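Local coordinates for peptidylprolyl isomerase PrsA (Bacillus anthracis, PDB 6VJ4) that catalyses cis-trans isomerisation of peptidyl-proline bonds, helps secreted proteins fold after translocation and is important for secretion of the protective antigen, at the interface of chains A and B. Residues are numbered along the deposited sequence; one frame, centred on the assembly and turned at random. Chains: chain A/B, Peptidylprolyl isomerase PrsA.

Contact 1: the interface of chains A and B. Residues chain A 32, 36, 40; chain B 29, 32, 36.
Helix 28-41 of chain A lies against its twin in chain B, the two running in roughly opposite directions about a two-fold axis, with A:Asp36 facing B:Asp36 and each Asp flanked by the partner's Met32. The two aspartates reach tip to tip, their carboxylate planes turned 86° apart. Each CG stands anti to its own carbonyl carbon (chi1 -82°), which brings the carboxylate to the axis, where A:Asp36 OD2 is 2.7 Å from B:Asp36 OD2. That spacing would suit a hydrogen bond if the pair shared a proton and would be repulsive between two bare carboxylates; the proton is not seen, so the bond can only be suggested. The selenomethionines close in beside the pair: B:Met32 crosses A:Asp36 obliquely, its SE 3.7 Å from A:Asp36 CB, and its CG 3.4 Å from A:Asp36 OD2. The nearby second carboxylate, and the apolar flank beside it, could raise the pKa of one of the acids. A bend at chi3 (-98°) then swings the terminal methyl of B:Met32 against the stem of A:Lys40, with CE 3.9 Å from CD. The A:Lys40 side chain slides past those of B:Met32 and B:Leu29, each pointing the opposite way to it, and its CD also lies 3.9 Å from the B:Leu29 methyl CD1. The patch thus joins an acid pair to an apolar border and helps to pack the two helices together in the deposited dimer, which may or may not be the biological assembly.

Contact 2: the interface of chains A and B. Residues chain A 33, 238-241; chain B 33, 238-241.
The flat groups here are backbone peptides: A:Lys240 and B:Lys240 pair as an antiparallel beta bridge, joined along their facing edges, with lysine side chains on one face and isoleucines on the other. Two equivalent hydrogen bonds tie the pair, A:Lys240 N to B:Lys240 O and B:Lys240 N to A:Lys240 O, each 3.1 Å long. Both are fairly straight, at 158° about the hydrogen, and each N-H comes in the plane of the accepting carbonyl, onto a lone pair. At the ends of the short pairing, the backbone of A:Ile241 passes B:Asn238, with CA 3.8 Å from the carbonyl O, a van der Waals contact that is repeated by symmetry.

On the polar face the two lysine stems start side by side, A:Lys240 CB 4.0 Å from B:Lys240 CB. Each chain bends at chi3 (65°), and the amine nitrogens NZ of A:Lys240 and B:Lys240 end 5.4 Å apart, where, if both are charged, they would probably repel mildly.

On the opposite face A:Ile239 and B:Ile239 lie alongside, pointing the same way, their CG2 branches 3.9 Å apart. The longer branch of each has CG1 anti to the carbonyl carbon (chi1 -53°) and extends tip to tip towards Ile33 of the other chain; the terminal methyls are modelled too close there, so the detail of that meeting is doubtful. A:Ile33 and B:Ile33 cross at about a right angle, CG2 of A:Ile33 resting 3.7 Å from CD1 of B:Ile33, with the reciprocal contact made by symmetry.

Segment 238-241 follows helix 223-236 near the C-terminal end of the modelled chain. Its isoleucine face is turned towards helix 28-41, closing an apolar layer between the paired segments and the paired helices.

Contact 1: the interface of chains A and B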
loop_
_atom_site.group_PDB
_atom_site.type_symbol
_atom_site.label_atom_id
_atom_site.label_comp_id
_atom_site.label_asym_id
_atom_site.label_seq_id
_atom_site.Cartn_x
_atom_site.Cartn_y
_atom_site.Cartn_z
HETATM N N MSE A 32 -1.815 0.225 -10.009
HETATM C CA MSE A 32 -0.553 0.945 -10.055
HETATM C C MSE A 32 0.402 0.412 -8.988
HETATM O O MSE A 32 1.527 0.034 -9.297
HETATM C CB MSE A 32 -0.800 2.442 -9.848
HETATM C CG MSE A 32 0.448 3.295 -9.868
HETATM SE SE MSE A 32 -0.010 5.175 -9.538
HETATM C CE MSE A 32 -0.123 6.138 -11.252
ATOM N N ASP A 36 3.599 -1.866 -9.344
ATOM C CA ASP A 36 4.896 -1.235 -8.964
ATOM C C ASP A 36 5.716 -2.186 -8.083
ATOM O O ASP A 36 6.944 -2.249 -8.277
ATOM C CB ASP A 36 4.694 0.115 -8.268
ATOM C CG ASP A 36 4.465 1.277 -9.220
ATOM O OD1 ASP A 36 3.775 1.073 -10.244
ATOM O OD2 ASP A 36 4.999 2.372 -8.945
ATOM N N LYS A 40 9.120 -3.679 -9.638
ATOM C CA LYS A 40 10.364 -3.188 -8.986
ATOM C C LYS A 40 11.207 -4.383 -8.521
ATOM O O LYS A 40 12.443 -4.329 -8.697
ATOM C CB LYS A 40 10.060 -2.280 -7.788
ATOM C CG LYS A 40 11.291 -1.680 -7.116
ATOM C CD LYS A 40 10.994 -0.918 -5.839
ATOM C CE LYS A 40 12.228 -0.294 -5.223
ATOM N NZ LYS A 40 12.806 0.755 -6.094
ATOM N N LEU B 29 10.614 1.260 -1.297
ATOM C CA LEU B 29 9.340 0.863 -1.872
ATOM C C LEU B 29 8.243 1.799 -1.349
ATOM O O LEU B 29 7.409 2.247 -2.164
ATOM C CB LEU B 29 9.048 -0.591 -1.495
ATOM C CG LEU B 29 7.758 -1.172 -2.070
ATOM C CD1 LEU B 29 7.783 -1.156 -3.591
ATOM C CD2 LEU B 29 7.526 -2.584 -1.558
HETATM N N MSE B 32 8.204 4.986 -3.370
HETATM C CA MSE B 32 7.586 4.790 -4.670
HETATM C C MSE B 32 6.064 4.861 -4.550
HETATM O O MSE B 32 5.422 5.634 -5.255
HETATM C CB MSE B 32 8.012 3.439 -5.251
HETATM C CG MSE B 32 7.420 3.121 -6.606
HETATM SE SE MSE B 32 8.005 1.345 -7.202
HETATM C CE MSE B 32 9.527 1.531 -8.438
ATOM N N ASP B 36 3.556 7.702 -5.638
ATOM C CA ASP B 36 2.596 7.345 -6.721
ATOM C C ASP B 36 1.180 7.810 -6.356
ATOM O O ASP B 36 0.476 8.300 -7.258
ATOM C CB ASP B 36 2.612 5.844 -7.031
ATOM C CG ASP B 36 3.739 5.413 -7.956
ATOM O OD1 ASP B 36 4.854 5.965 -7.823
ATOM O OD2 ASP B 36 3.486 4.547 -8.821
#

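Contact 2: the interface of chains A and B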
loop_
_atom_site.group_PDB
_atom_site.type_symbol
_atom_site.label_atom_id
_atom_site.label_comp_id
_atom_site.label_asym_id
_atom_site.label_seq_id
_atom_site.Cartn_x
_atom_site.Cartn_y
_atom_site.Cartn_z
ATOM N N ILE A 33 -0.068 0.390 -7.735
ATOM C CA ILE A 33 0.733 -0.052 -6.603
ATOM C C ILE A 33 1.114 -1.529 -6.768
ATOM O O ILE A 33 2.329 -1.832 -6.734
ATOM C CB ILE A 33 -0.018 0.208 -5.282
ATOM C CG1 ILE A 33 -0.179 1.709 -5.033
ATOM C CG2 ILE A 33 0.671 -0.494 -4.119
ATOM C CD1 ILE A 33 -0.933 2.055 -3.775
ATOM N N ASN A 238 4.963 -5.249 3.715
ATOM C CA ASN A 238 4.224 -4.578 4.824
ATOM C C ASN A 238 3.227 -3.568 4.237
ATOM O O ASN A 238 3.369 -2.361 4.517
ATOM C CB ASN A 238 5.180 -3.919 5.823
ATOM C CG ASN A 238 6.155 -4.898 6.439
ATOM O OD1 ASN A 238 5.908 -6.103 6.457
ATOM N ND2 ASN A 238 7.262 -4.392 6.957
ATOM N N ILE A 239 2.258 -4.063 3.457
ATOM C CA ILE A 239 1.220 -3.214 2.796
ATOM C C ILE A 239 -0.115 -3.966 2.824
ATOM O O ILE A 239 -0.166 -5.077 2.263
ATOM C CB ILE A 239 1.628 -2.875 1.346
ATOM C CG1 ILE A 239 3.030 -2.265 1.267
ATOM C CG2 ILE A 239 0.585 -1.982 0.689
ATOM C CD1 ILE A 239 3.537 -2.068 -0.141
ATOM N N LYS A 240 -1.150 -3.377 3.436
ATOM C CA LYS A 240 -2.495 -4.014 3.486
ATOM C C LYS A 240 -3.446 -3.277 2.535
ATOM O O LYS A 240 -3.631 -2.057 2.717
ATOM C CB LYS A 240 -3.055 -4.020 4.912
ATOM C CG LYS A 240 -2.299 -4.894 5.904
ATOM C CD LYS A 240 -3.024 -5.099 7.221
ATOM C CE LYS A 240 -4.321 -5.870 7.071
ATOM N NZ LYS A 240 -4.980 -6.094 8.377
ATOM N N ILE A 241 -4.021 -4.002 1.566
ATOM C CA ILE A 241 -4.972 -3.419 0.570
ATOM C C ILE A 241 -6.215 -4.317 0.502
ATOM O O ILE A 241 -6.160 -5.444 1.034
ATOM C CB ILE A 241 -4.312 -3.262 -0.816
ATOM C CG1 ILE A 241 -2.893 -2.691 -0.721
ATOM C CG2 ILE A 241 -5.200 -2.432 -1.734
ATOM C CD1 ILE A 241 -2.166 -2.617 -2.045
ATOM N N ILE B 33 5.505 4.044 -3.650
ATOM C CA ILE B 33 4.067 3.966 -3.446
ATOM C C ILE B 33 3.527 5.314 -2.950
ATOM O O ILE B 33 2.609 5.859 -3.605
ATOM C CB ILE B 33 3.725 2.815 -2.479
ATOM C CG1 ILE B 33 4.064 1.460 -3.103
ATOM C CG2 ILE B 33 2.269 2.891 -2.037
ATOM C CD1 ILE B 33 3.792 0.276 -2.211
ATOM N N ASN B 238 -7.309 3.336 1.197
ATOM C CA ASN B 238 -7.402 1.987 1.829
ATOM C C ASN B 238 -6.056 1.262 1.685
ATOM O O ASN B 238 -6.019 0.200 1.031
ATOM C CB ASN B 238 -8.555 1.166 1.244
ATOM C CG ASN B 238 -9.899 1.845 1.399
ATOM O OD1 ASN B 238 -10.070 2.709 2.258
ATOM N ND2 ASN B 238 -10.861 1.457 0.580
ATOM N N ILE B 239 -5.000 1.826 2.285
ATOM C CA ILE B 239 -3.619 1.258 2.226
ATOM C C ILE B 239 -2.947 1.469 3.588
ATOM O O ILE B 239 -2.824 2.638 3.998
ATOM C CB ILE B 239 -2.797 1.922 1.101
ATOM C CG1 ILE B 239 -3.516 1.869 -0.250
ATOM C CG2 ILE B 239 -1.403 1.315 1.024
ATOM C CD1 ILE B 239 -2.827 2.647 -1.344
ATOM N N LYS B 240 -2.520 0.384 4.247
ATOM C CA LYS B 240 -1.826 0.491 5.561
ATOM C C LYS B 240 -0.332 0.197 5.375
ATOM O O LYS B 240 -0.005 -0.908 4.896
ATOM C CB LYS B 240 -2.439 -0.461 6.592
ATOM C CG LYS B 240 -3.868 -0.135 7.008
ATOM C CD LYS B 240 -4.349 -0.914 8.218
ATOM C CE LYS B 240 -3.585 -0.577 9.483
ATOM N NZ LYS B 240 -4.109 -1.318 10.654
ATOM N N ILE B 241 0.528 1.154 5.747
ATOM C CA ILE B 241 2.012 1.005 5.629
ATOM C C ILE B 241 2.649 1.409 6.965
ATOM O O ILE B 241 1.939 2.002 7.803
ATOM C CB ILE B 241 2.571 1.843 4.460
ATOM C CG1 ILE B 241 1.710 1.727 3.198
ATOM C CG2 ILE B 241 4.025 1.474 4.193
ATOM C CD1 ILE B 241 2.160 2.612 2.058
#

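Contact 1 and contact 2 have C-alpha centres about 11 Å apart and belong to one two-fold interface. Helix 28-41 serves both: residue 32 works in contact 1 and the next residue, 33, turns towards contact 2, where it meets the segment after helix 223-236. Sequence from near both ends of each modelled chain thus converges at the axis; contact 1 pairs like helices, whereas contact 2 also sets the helix of one copy against the C-terminal segment of the other. The lobes carrying strands 110-117 and 189-198 stand at opposite ends of the dimer, well away from this centre. PrsA may or may not pair this way at the membrane.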